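PrgX (Enterococcus faecalis, PDB 2AWI) acts as the receptor for the peptide sex pheromone cCF10 and probably binds DNA as a repressor that regulates plasmid conjugation. Local coordinates at residues A[6-11]-A[52-57]; A[83-88]-A[117-122]; A[90-95]-A[125-130]. The protein carries 1 engineered substitution. All blocks are in the same frame, centred on the assembly; numbering follows the deposited sequence.

Interaction 1: residues A[6-11]-A[52-57]; sequences SVLKQI and ERLGVN
L8 and I11, one helical turn apart on helix 4-14, present their branches to L54 in the last turn of helix 44-54, and both meet it at roughly a right angle. The methyl CD1 of L54 is the shared point of contact: L8 CD2 lies 3.6 Å from L54 CD1, and I11 CG2 reaches the same L54 CD1 at 4.0 Å. The approach to V56 is different. I11 and V56 reach toward each other tip to tip, I11 CG2 standing 3.6 Å from V56 CG2. I11 carries CG2 anti to its backbone N while CG1 swings beside that N (chi1 -53°), which sets the gamma methyl, rather than the longer branch, against both L54 and V56. G55, the first residue past helix 44-54, has a positive phi of 80°, and the turn of the chain there brings V56 round to face I11 as L54 does. All four touching side chains are buried, and the contact between the two segments is purely apolar. I61 of helix 58-67 packs on both I11 and V56, and F149 of the second subunit touches the same two residues, so this cluster also meets the partner chain. L47 and F50 continue the apolar surface on L8. Packing of the first helix against the end of helix 44-54 belongs to the hydrophobic core of the small all-helical, XRE-type helix-turn-helix domain, the likely DNA-binding part of the protein.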
loop_
_atom_site.group_PDB
_atom_site.type_symbol
_atom_site.label_atom_id
_atom_site.label_comp_id
_atom_site.label_asym_id
_atom_site.label_seq_id
_atom_site.Cartn_x
_atom_site.Cartn_y
_atom_site.Cartn_z
ATOM N N SER A 6 0.070 22.648 52.719
ATOM C CA SER A 6 -0.311 21.269 52.986
ATOM C C SER A 6 0.362 20.324 51.997
ATOM O O SER A 6 0.684 19.182 52.336
ATOM C CB SER A 6 -1.831 21.108 52.918
ATOM O OG SER A 6 -2.264 21.040 51.579
ATOM N N VAL A 7 0.580 20.794 50.773
ATOM C CA VAL A 7 1.246 19.966 49.776
ATOM C C VAL A 7 2.715 19.794 50.172
ATOM O O VAL A 7 3.273 18.702 50.042
ATOM C CB VAL A 7 1.140 20.588 48.361
ATOM C CG1 VAL A 7 2.096 19.883 47.404
ATOM C CG2 VAL A 7 -0.298 20.450 47.842
ATOM N N LEU A 8 3.334 20.870 50.661
ATOM C CA LEU A 8 4.727 20.809 51.104
ATOM C C LEU A 8 4.864 19.791 52.244
ATOM O O LEU A 8 5.845 19.046 52.310
ATOM C CB LEU A 8 5.207 22.183 51.585
ATOM C CG LEU A 8 5.442 23.258 50.520
ATOM C CD1 LEU A 8 5.910 24.531 51.194
ATOM C CD2 LEU A 8 6.484 22.786 49.509
ATOM N N LYS A 9 3.873 19.759 53.135
ATOM C CA LYS A 9 3.887 18.822 54.255
ATOM C C LYS A 9 3.788 17.386 53.744
ATOM O O LYS A 9 4.571 16.520 54.137
ATOM C CB LYS A 9 2.726 19.123 55.198
ATOM C CG LYS A 9 2.664 18.240 56.429
ATOM C CD LYS A 9 1.564 18.712 57.369
ATOM C CE LYS A 9 1.557 17.926 58.667
ATOM N NZ LYS A 9 0.519 18.427 59.609
ATOM N N GLN A 10 2.819 17.144 52.863
ATOM C CA GLN A 10 2.623 15.822 52.278
ATOM C C GLN A 10 3.926 15.320 51.654
ATOM O O GLN A 10 4.382 14.215 51.947
ATOM C CB GLN A 10 1.542 15.872 51.191
ATOM C CG GLN A 10 1.502 14.618 50.316
ATOM C CD GLN A 10 1.058 14.884 48.879
ATOM O OE1 GLN A 10 1.182 14.013 48.012
ATOM N NE2 GLN A 10 0.540 16.080 48.623
ATOM N N ILE A 11 4.517 16.144 50.791
ATOM C CA ILE A 11 5.749 15.790 50.094
ATOM C C ILE A 11 6.915 15.648 51.062
ATOM O O ILE A 11 7.649 14.658 51.017
ATOM C CB ILE A 11 6.102 16.850 49.005
ATOM C CG1 ILE A 11 4.899 17.066 48.080
ATOM C CG2 ILE A 11 7.299 16.384 48.176
ATOM C CD1 ILE A 11 5.101 18.136 47.009
ATOM N N GLU A 52 13.358 23.129 45.668
ATOM C CA GLU A 52 14.680 22.586 45.402
ATOM C C GLU A 52 15.113 21.661 46.537
ATOM O O GLU A 52 15.811 20.667 46.308
ATOM C CB GLU A 52 15.708 23.708 45.238
ATOM C CG GLU A 52 17.095 23.182 44.899
ATOM C CD GLU A 52 18.137 24.270 44.780
ATOM O OE1 GLU A 52 19.298 23.932 44.464
ATOM O OE2 GLU A 52 17.801 25.455 45.000
ATOM N N ARG A 53 14.703 22.006 47.758
ATOM C CA ARG A 53 15.021 21.202 48.935
ATOM C C ARG A 53 14.354 19.834 48.819
ATOM O O ARG A 53 14.995 18.809 49.029
ATOM C CB ARG A 53 14.520 21.888 50.211
ATOM C CG ARG A 53 15.260 23.153 50.621
ATOM C CD ARG A 53 16.712 22.857 50.933
ATOM N NE ARG A 53 17.219 23.709 52.003
ATOM C CZ ARG A 53 17.278 25.034 51.946
ATOM N NH1 ARG A 53 16.859 25.671 50.860
ATOM N NH2 ARG A 53 17.749 25.722 52.976
ATOM N N LEU A 54 13.066 19.821 48.486
ATOM C CA LEU A 54 12.325 18.567 48.350
ATOM C C LEU A 54 12.761 17.756 47.125
ATOM O O LEU A 54 12.576 16.540 47.088
ATOM C CB LEU A 54 10.823 18.852 48.254
ATOM C CG LEU A 54 10.183 19.599 49.432
ATOM C CD1 LEU A 54 8.781 20.047 49.049
ATOM C CD2 LEU A 54 10.152 18.700 50.677
ATOM N N GLY A 55 13.326 18.426 46.118
ATOM C CA GLY A 55 13.746 17.718 44.920
ATOM C C GLY A 55 12.577 17.432 43.986
ATOM O O GLY A 55 12.704 16.639 43.054
ATOM N N VAL A 56 11.436 18.082 44.235
ATOM C CA VAL A 56 10.242 17.896 43.419
ATOM C C VAL A 56 10.021 19.167 42.618
ATOM O O VAL A 56 10.012 20.262 43.168
ATOM C CB VAL A 56 8.997 17.617 44.305
ATOM C CG1 VAL A 56 7.746 17.468 43.438
ATOM C CG2 VAL A 56 9.236 16.369 45.132
ATOM N N ASN A 57 9.840 19.013 41.313
ATOM C CA ASN A 57 9.649 20.145 40.410
ATOM C C ASN A 57 8.629 21.194 40.868
ATOM O O ASN A 57 7.494 20.884 41.233
ATOM C CB ASN A 57 9.314 19.613 39.011
ATOM C CG ASN A 57 10.448 18.763 38.431
ATOM O OD1 ASN A 57 11.450 19.286 37.946
ATOM N ND2 ASN A 57 10.299 17.447 38.504
#

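Interaction 2: residues A[83-88]-A[117-122]; sequences SKIFTN and ISIAHH
I119 projects from helix 107-122 toward I85 and F86 near the end of helix 74-87, in an all-helical array where helix 107-122 falls in the TPR-like region of the receptor. The two short segments run almost parallel, 10° apart in direction, with axes 10.3 Å from each other at closest approach. I119 keeps CG1 beside its backbone N (chi1 -72°) and extends the chain beyond it, which carries CD1 across to the other helix. There CD1 sits 4.1 Å from I85 CG2, the two isoleucines crossing at about a right angle, and it also comes close to the backbone N of F86. I119 CG1 approaches the F86 ring at its edge, near the ring plane. F86 and H122 both hold CG anti to the backbone N, and the two exposed rings thereby come together beside the buried isoleucine pair. Their planes are inclined by 31° and their centroids are 5.5 Å apart, an oblique pairing. F92 of helix 92-102 touches both I85 and I119. Y123 lies next to F86, taking part through its ring and through a hydrogen bond between its OH and F86 O. Near the end of helix 74-87, T87 OG1 donates to K84 O. The nearest atoms of the aromatic pair are F86 CE1 and H122 CD2, 3.5 Å apart.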
loop_
_atom_site.group_PDB
_atom_site.type_symbol
_atom_site.label_atom_id
_atom_site.label_comp_id
_atom_site.label_asym_id
_atom_site.label_seq_id
_atom_site.Cartn_x
_atom_site.Cartn_y
_atom_site.Cartn_z
ATOM N N SER A 83 -18.409 24.974 28.921
ATOM C CA SER A 83 -18.663 23.587 28.539
ATOM C C SER A 83 -20.078 23.162 28.909
ATOM O O SER A 83 -20.779 22.531 28.114
ATOM C CB SER A 83 -17.657 22.658 29.224
ATOM O OG SER A 83 -17.810 22.685 30.634
ATOM N N LYS A 84 -20.494 23.516 30.118
ATOM C CA LYS A 84 -21.820 23.169 30.601
ATOM C C LYS A 84 -22.902 23.835 29.759
ATOM O O LYS A 84 -23.877 23.191 29.373
ATOM C CB LYS A 84 -21.969 23.581 32.068
ATOM C CG LYS A 84 -20.786 23.166 32.937
ATOM C CD LYS A 84 -21.076 23.333 34.423
ATOM C CE LYS A 84 -21.934 22.190 34.956
ATOM N NZ LYS A 84 -21.235 20.873 34.850
ATOM N N ILE A 85 -22.721 25.122 29.469
ATOM C CA ILE A 85 -23.691 25.870 28.674
ATOM C C ILE A 85 -23.762 25.368 27.236
ATOM O O ILE A 85 -24.781 25.537 26.568
ATOM C CB ILE A 85 -23.373 27.389 28.671
ATOM C CG1 ILE A 85 -23.538 27.957 30.083
ATOM C CG2 ILE A 85 -24.307 28.123 27.710
ATOM C CD1 ILE A 85 -23.306 29.449 30.183
ATOM N N PHE A 86 -22.689 24.750 26.755
ATOM C CA PHE A 86 -22.689 24.230 25.394
ATOM C C PHE A 86 -23.668 23.067 25.271
ATOM O O PHE A 86 -24.375 22.941 24.277
ATOM C CB PHE A 86 -21.293 23.750 24.985
ATOM C CG PHE A 86 -21.263 23.074 23.638
ATOM C CD1 PHE A 86 -21.544 23.792 22.479
ATOM C CD2 PHE A 86 -20.981 21.715 23.534
ATOM C CE1 PHE A 86 -21.549 23.171 21.232
ATOM C CE2 PHE A 86 -20.983 21.080 22.292
ATOM C CZ PHE A 86 -21.268 21.812 21.138
ATOM N N THR A 87 -23.700 22.213 26.288
ATOM C CA THR A 87 -24.593 21.062 26.285
ATOM C C THR A 87 -26.029 21.484 26.592
ATOM O O THR A 87 -26.980 20.943 26.024
ATOM C CB THR A 87 -24.141 20.004 27.323
ATOM O OG1 THR A 87 -24.019 20.617 28.614
ATOM C CG2 THR A 87 -22.801 19.401 26.922
ATOM N N ASN A 88 -26.179 22.457 27.488
ATOM C CA ASN A 88 -27.498 22.951 27.873
ATOM C C ASN A 88 -27.627 24.452 27.592
ATOM O O ASN A 88 -27.484 25.282 28.493
ATOM C CB ASN A 88 -27.748 22.661 29.357
ATOM C CG ASN A 88 -29.111 23.130 29.823
ATOM O OD1 ASN A 88 -30.103 23.005 29.105
ATOM N ND2 ASN A 88 -29.171 23.661 31.039
ATOM N N ILE A 117 -20.144 33.488 21.953
ATOM C CA ILE A 117 -20.515 33.795 20.576
ATOM C C ILE A 117 -20.489 32.520 19.753
ATOM O O ILE A 117 -21.366 32.284 18.924
ATOM C CB ILE A 117 -19.551 34.819 19.944
ATOM C CG1 ILE A 117 -19.646 36.145 20.699
ATOM C CG2 ILE A 117 -19.891 35.022 18.467
ATOM C CD1 ILE A 117 -21.031 36.761 20.689
ATOM N N SER A 118 -19.474 31.698 19.992
ATOM C CA SER A 118 -19.327 30.436 19.284
ATOM C C SER A 118 -20.555 29.570 19.538
ATOM O O SER A 118 -21.156 29.037 18.606
ATOM C CB SER A 118 -18.074 29.714 19.774
ATOM O OG SER A 118 -17.869 28.516 19.052
ATOM N N ILE A 119 -20.920 29.434 20.810
ATOM C CA ILE A 119 -22.081 28.640 21.205
ATOM C C ILE A 119 -23.334 29.114 20.473
ATOM O O ILE A 119 -24.057 28.311 19.886
ATOM C CB ILE A 119 -22.322 28.729 22.736
ATOM C CG1 ILE A 119 -21.247 27.934 23.486
ATOM C CG2 ILE A 119 -23.701 28.207 23.078
ATOM C CD1 ILE A 119 -21.249 28.168 24.981
ATOM N N ALA A 120 -23.580 30.422 20.513
ATOM C CA ALA A 120 -24.743 31.020 19.861
ATOM C C ALA A 120 -24.772 30.739 18.360
ATOM O O ALA A 120 -25.821 30.409 17.807
ATOM C CB ALA A 120 -24.762 32.520 20.112
ATOM N N HIS A 121 -23.628 30.877 17.697
ATOM C CA HIS A 121 -23.557 30.619 16.263
ATOM C C HIS A 121 -23.950 29.179 15.973
ATOM O O HIS A 121 -24.473 28.866 14.901
ATOM C CB HIS A 121 -22.138 30.859 15.729
ATOM C CG HIS A 121 -21.829 32.293 15.429
ATOM N ND1 HIS A 121 -20.732 32.675 14.683
ATOM C CD2 HIS A 121 -22.470 33.438 15.768
ATOM C CE1 HIS A 121 -20.713 33.992 14.576
ATOM N NE2 HIS A 121 -21.756 34.479 15.224
ATOM N N HIS A 122 -23.694 28.305 16.942
ATOM C CA HIS A 122 -23.988 26.884 16.807
ATOM C C HIS A 122 -25.476 26.569 16.933
ATOM O O HIS A 122 -26.087 26.044 16.003
ATOM C CB HIS A 122 -23.197 26.099 17.854
ATOM C CG HIS A 122 -23.230 24.616 17.651
ATOM N ND1 HIS A 122 -22.833 24.020 16.473
ATOM C CD2 HIS A 122 -23.603 23.610 18.476
ATOM C CE1 HIS A 122 -22.961 22.710 16.582
ATOM N NE2 HIS A 122 -23.426 22.436 17.787
#

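Interaction 3: residues A[90-95]-A[125-130]; sequences DLFDKN and IEVPTF
The F92 ring receives I125 on one face and V127 at its edge. I125 CD1 lies over that face in a CH-pi contact, 4.0 Å from the centroid of the F92 ring and 26° off the ring normal. This methyl is displaced toward the CG-CD2 side of the ring, and F92 CD2 is its nearest ring atom, 3.6 Å from I125 CD1. The second isoleucine branch touches farther along the same side: I125 CG2 is 3.6 Å from F92 CE2. F92 and I125 slide past each other in opposite directions, with two methyls of the isoleucine following the CD2-CE2 side of the ring. V127 meets the far end of the phenyl group instead. Its CG1 lies in the ring plane, 3.9 Å from F92 CZ, and the two side chains cross at about a right angle. F92 has CG anti to its backbone N (chi1 -179°), an extended setting that sends the ring from helix 92-102 out to the 125-127 loop. I125 turns CG1 beside its own N and CG2 anti to it (chi1 -60°), an arrangement that lets CD1 and CG2 both reach the phenyl group. The contact is wholly apolar; F92 and V127 are buried, while I125 is partly exposed. Past V127 the chain enters helix 128-142, and F130 N bonds to V127 O at 3.0 Å as that helix starts. The F92 ring also stacks with F96 one turn on, and F96 touches V127 in its turn. F92 thus sits where four helices converge: it belongs to helix 92-102, touches I85 of helix 74-87 and A120 of helix 107-122, and packs on the loop that leads into helix 128-142.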
loop_
_atom_site.group_PDB
_atom_site.type_symbol
_atom_site.label_atom_id
_atom_site.label_comp_id
_atom_site.label_asym_id
_atom_site.label_seq_id
_atom_site.Cartn_x
_atom_site.Cartn_y
_atom_site.Cartn_z
ATOM N N ASP A 90 -29.935 26.457 27.447
ATOM C CA ASP A 90 -30.968 27.228 28.136
ATOM C C ASP A 90 -30.288 28.152 29.135
ATOM O O ASP A 90 -30.852 29.162 29.562
ATOM C CB ASP A 90 -31.945 26.301 28.869
ATOM C CG ASP A 90 -32.670 27.001 30.013
ATOM O OD1 ASP A 90 -32.055 27.187 31.089
ATOM O OD2 ASP A 90 -33.851 27.375 29.839
ATOM N N LEU A 91 -29.060 27.795 29.493
ATOM C CA LEU A 91 -28.270 28.560 30.447
ATOM C C LEU A 91 -27.632 29.777 29.781
ATOM O O LEU A 91 -27.371 30.790 30.430
ATOM C CB LEU A 91 -27.179 27.664 31.034
ATOM C CG LEU A 91 -27.651 26.319 31.592
ATOM C CD1 LEU A 91 -26.442 25.444 31.912
ATOM C CD2 LEU A 91 -28.515 26.547 32.826
ATOM N N PHE A 92 -27.384 29.657 28.481
ATOM C CA PHE A 92 -26.769 30.712 27.683
ATOM C C PHE A 92 -27.228 32.115 28.089
ATOM O O PHE A 92 -26.529 32.841 28.800
ATOM C CB PHE A 92 -27.094 30.473 26.206
ATOM C CG PHE A 92 -26.492 31.482 25.274
ATOM C CD1 PHE A 92 -25.156 31.397 24.903
ATOM C CD2 PHE A 92 -27.269 32.518 24.758
ATOM C CE1 PHE A 92 -24.601 32.327 24.030
ATOM C CE2 PHE A 92 -26.724 33.451 23.887
ATOM C CZ PHE A 92 -25.387 33.356 23.520
ATOM N N ASP A 93 -28.417 32.469 27.620
ATOM C CA ASP A 93 -29.044 33.760 27.865
ATOM C C ASP A 93 -28.664 34.481 29.155
ATOM O O ASP A 93 -28.039 35.542 29.122
ATOM C CB ASP A 93 -30.561 33.588 27.822
ATOM C CG ASP A 93 -31.266 34.796 27.261
ATOM O OD1 ASP A 93 -31.129 35.892 27.844
ATOM O OD2 ASP A 93 -31.957 34.648 26.232
ATOM N N LYS A 94 -29.046 33.908 30.291
ATOM C CA LYS A 94 -28.785 34.524 31.590
ATOM C C LYS A 94 -27.308 34.730 31.911
ATOM O O LYS A 94 -26.936 35.722 32.542
ATOM C CB LYS A 94 -29.450 33.698 32.694
ATOM C CG LYS A 94 -29.739 34.478 33.964
ATOM C CD LYS A 94 -30.747 33.740 34.830
ATOM C CE LYS A 94 -31.176 34.577 36.025
ATOM N NZ LYS A 94 -32.259 33.914 36.809
ATOM N N ASN A 95 -26.468 33.795 31.482
ATOM C CA ASN A 95 -25.037 33.897 31.732
ATOM C C ASN A 95 -24.405 34.873 30.756
ATOM O O ASN A 95 -23.506 35.634 31.116
ATOM C CB ASN A 95 -24.380 32.526 31.594
ATOM C CG ASN A 95 -24.616 31.648 32.802
ATOM O OD1 ASN A 95 -24.731 30.428 32.683
ATOM N ND2 ASN A 95 -24.676 32.262 33.977
ATOM N N ILE A 125 -28.442 30.912 17.955
ATOM C CA ILE A 125 -28.997 31.899 18.869
ATOM C C ILE A 125 -28.647 33.284 18.322
ATOM O O ILE A 125 -27.599 33.470 17.705
ATOM C CB ILE A 125 -28.423 31.739 20.297
ATOM C CG1 ILE A 125 -28.766 30.345 20.835
ATOM C CG2 ILE A 125 -29.000 32.808 21.219
ATOM C CD1 ILE A 125 -28.400 30.123 22.293
ATOM N N GLU A 126 -29.536 34.247 18.540
ATOM C CA GLU A 126 -29.323 35.606 18.059
ATOM C C GLU A 126 -28.438 36.431 18.988
ATOM O O GLU A 126 -28.767 36.628 20.158
ATOM C CB GLU A 126 -30.666 36.321 17.885
ATOM C CG GLU A 126 -31.553 35.777 16.773
ATOM C CD GLU A 126 -30.957 35.979 15.390
ATOM O OE1 GLU A 126 -31.693 35.808 14.394
ATOM O OE2 GLU A 126 -29.754 36.302 15.296
ATOM N N VAL A 127 -27.316 36.909 18.459
ATOM C CA VAL A 127 -26.387 37.740 19.223
ATOM C C VAL A 127 -26.079 39.001 18.420
ATOM O O VAL A 127 -24.945 39.227 18.004
ATOM C CB VAL A 127 -25.061 36.996 19.530
ATOM C CG1 VAL A 127 -25.244 36.073 20.737
ATOM C CG2 VAL A 127 -24.616 36.196 18.304
ATOM N N PRO A 128 -27.098 39.846 18.203
ATOM C CA PRO A 128 -26.956 41.093 17.445
ATOM C C PRO A 128 -25.866 42.021 17.969
ATOM O O PRO A 128 -25.208 42.707 17.188
ATOM C CB PRO A 128 -28.349 41.711 17.541
ATOM C CG PRO A 128 -28.818 41.249 18.888
ATOM C CD PRO A 128 -28.411 39.795 18.872
ATOM N N THR A 129 -25.676 42.040 19.285
ATOM C CA THR A 129 -24.660 42.895 19.887
ATOM C C THR A 129 -23.277 42.566 19.346
ATOM O O THR A 129 -22.419 43.441 19.245
ATOM C CB THR A 129 -24.629 42.758 21.431
ATOM O OG1 THR A 129 -24.423 41.385 21.791
ATOM C CG2 THR A 129 -25.929 43.253 22.038
ATOM N N PHE A 130 -23.064 41.303 18.990
ATOM C CA PHE A 130 -21.771 40.870 18.466
ATOM C C PHE A 130 -21.322 41.718 17.283
ATOM O O PHE A 130 -20.350 42.463 17.387
ATOM C CB PHE A 130 -21.825 39.398 18.048
ATOM C CG PHE A 130 -20.520 38.868 17.534
ATOM C CD1 PHE A 130 -19.390 38.850 18.353
ATOM C CD2 PHE A 130 -20.413 38.394 16.228
ATOM C CE1 PHE A 130 -18.164 38.370 17.882
ATOM C CE2 PHE A 130 -19.193 37.909 15.739
ATOM C CZ PHE A 130 -18.064 37.898 16.570
#

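How the interactions relate
Interaction 1 comes first along the chain and closes before the others open; it lies in the helix-turn-helix domain, its centre about 40 Å from that of interaction 2 and about 45 Å from that of interaction 3. Interactions 2 and 3 are neighbours, with centres about 9 Å apart, and their segments alternate in sequence: 83-88, 90-95, 117-122, 125-130. Helices 74-87, 92-102 and 107-122 follow one another, and helix 128-142 completes the group. The two contacts touch directly, through a probable hydrogen bond of 2.7 Å between A120 O and I125 N and through packing of I117 CD1 on F130 CD1. With nearest atoms about 25 and 30 Å away, interaction 1 belongs to a separate part of the fold.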